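Local atomic coordinates of 2-oxoglutarate-dependent dioxygenase DAO (Oryza sativa subsp. indica, PDB entry 6KUN), a protein that probably catalyses the irreversible, iron- and 2-oxoglutarate-dependent oxidation of the auxin indole-3-acetic acid to inactive 2-oxoindole-3-acetic acid. Residues L182-D185 with G190-V193. Residues are numbered along the deposited sequence; the frame is centred on the assembly and turned at random.
Sequences LQED and GLEV
Glu184, just past the end of strand 179-183, reaches across to the backbone at Gly190 and Leu191. Segments 182-185 and 190-193 have no backbone hydrogen bond between them: the nearest CA atoms, those of Glu184 and Leu191, are 8.3 Å apart. CB of Glu184 points at the opposite segment but is still well short of it. With CG anti to the backbone N (chi1 -173°) and the chain straight beyond it, the carboxylate is carried to the far side. There CD comes to 4.0 Å from CB of Leu191, and OE1 lies 3.8 Å from that same carbon, a van der Waals contact. OE2 goes furthest and accepts a weak hydrogen bond from Leu191 N at 3.4 Å, long but nearly straight (164° at the hydrogen). The N of Gly190 is almost as near OE2, yet its geometry is too poor for a bond. OE2 also forms a long, weak ion pair with Arg242, the predicted 2-oxoglutarate-binding arginine.

A second, apolar bridge lies beside the first. Leu191, its CG opposite the backbone N (chi1 -180°), sends CD2 back to CD1 of Leu182 at 4.0 Å, the two side chains crossing at about a right angle. Leu182 also touches the bound 2-oxoglutarate, while Leu191 packs on His232, a predicted iron ligand; the leucine pair therefore lies beside the active site. Strand 179-183 belongs to the large sheet and strand 191-194 to the small one, and a short loop joins them. Side chains facing each other between two such sheets, next to the cosubstrate, are characteristic of the jelly-roll (double-stranded beta-helix) core of 2-oxoglutarate-dependent dioxygenases.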
loop_
_atom_site.group_PDB
_atom_site.type_symbol
_atom_site.label_atom_id
_atom_site.label_comp_id
_atom_site.label_asym_id
_atom_site.label_seq_id
_atom_site.Cartn_x
_atom_site.Cartn_y
_atom_site.Cartn_z
ATOM N N LEU B 182 1.961 6.575 -14.787
ATOM C CA LEU B 182 0.986 6.819 -13.729
ATOM C C LEU B 182 1.259 5.881 -12.555
ATOM O O LEU B 182 1.560 4.699 -12.750
ATOM C CB LEU B 182 -0.455 6.571 -14.244
ATOM C CG LEU B 182 -0.974 7.276 -15.491
ATOM C CD1 LEU B 182 -2.322 6.668 -15.882
ATOM C CD2 LEU B 182 -1.109 8.761 -15.271
ATOM N N GLN B 183 1.075 6.407 -11.346
ATOM C CA GLN B 183 1.039 5.609 -10.127
ATOM C C GLN B 183 -0.338 5.781 -9.484
ATOM O O GLN B 183 -0.633 6.826 -8.903
ATOM C CB GLN B 183 2.137 6.049 -9.158
ATOM C CG GLN B 183 2.068 5.379 -7.797
ATOM C CD GLN B 183 3.301 4.550 -7.493
ATOM O OE1 GLN B 183 4.198 4.990 -6.774
ATOM N NE2 GLN B 183 3.349 3.340 -8.040
ATOM N N GLU B 184 -1.181 4.758 -9.602
ATOM C CA GLU B 184 -2.577 4.848 -9.188
ATOM C C GLU B 184 -2.697 4.500 -7.710
ATOM O O GLU B 184 -1.822 3.875 -7.117
ATOM C CB GLU B 184 -3.450 3.908 -10.040
ATOM C CG GLU B 184 -4.966 4.024 -9.817
ATOM C CD GLU B 184 -5.759 3.167 -10.798
ATOM O OE1 GLU B 184 -5.126 2.461 -11.612
ATOM O OE2 GLU B 184 -7.006 3.198 -10.760
ATOM N N ASP B 185 -3.787 4.945 -7.112
ATOM C CA ASP B 185 -4.071 4.614 -5.723
ATOM C C ASP B 185 -4.257 3.116 -5.590
ATOM O O ASP B 185 -5.093 2.547 -6.285
ATOM C CB ASP B 185 -5.333 5.340 -5.279
ATOM C CG ASP B 185 -5.379 5.537 -3.799
ATOM O OD1 ASP B 185 -4.886 4.645 -3.071
ATOM O OD2 ASP B 185 -5.895 6.600 -3.382
ATOM N N GLY B 190 -10.430 2.549 -10.668
ATOM C CA GLY B 190 -11.258 3.403 -11.487
ATOM C C GLY B 190 -10.722 3.664 -12.879
ATOM O O GLY B 190 -11.513 4.008 -13.765
ATOM N N LEU B 191 -9.411 3.544 -13.099
ATOM C CA LEU B 191 -8.869 3.797 -14.429
ATOM C C LEU B 191 -9.354 2.717 -15.378
ATOM O O LEU B 191 -9.315 1.524 -15.063
ATOM C CB LEU B 191 -7.340 3.838 -14.423
ATOM C CG LEU B 191 -6.686 4.107 -15.785
ATOM C CD1 LEU B 191 -6.987 5.455 -16.411
ATOM C CD2 LEU B 191 -5.177 3.933 -15.669
ATOM N N GLU B 192 -9.806 3.144 -16.552
ATOM C CA GLU B 192 -10.277 2.227 -17.576
ATOM C C GLU B 192 -9.699 2.707 -18.902
ATOM O O GLU B 192 -9.567 3.920 -19.133
ATOM C CB GLU B 192 -11.806 2.207 -17.618
ATOM C CG GLU B 192 -12.492 1.673 -16.337
ATOM C CD GLU B 192 -14.005 1.637 -16.489
ATOM O OE1 GLU B 192 -14.513 2.224 -17.469
ATOM O OE2 GLU B 192 -14.685 1.024 -15.633
ATOM N N VAL B 193 -9.321 1.768 -19.734
ATOM C CA VAL B 193 -8.810 2.075 -21.070
ATOM C C VAL B 193 -9.669 1.374 -22.115
ATOM O O VAL B 193 -10.181 0.272 -21.903
ATOM C CB VAL B 193 -7.336 1.648 -21.226
ATOM C CG1 VAL B 193 -6.462 2.376 -20.190
ATOM C CG2 VAL B 193 -7.237 0.154 -21.074
#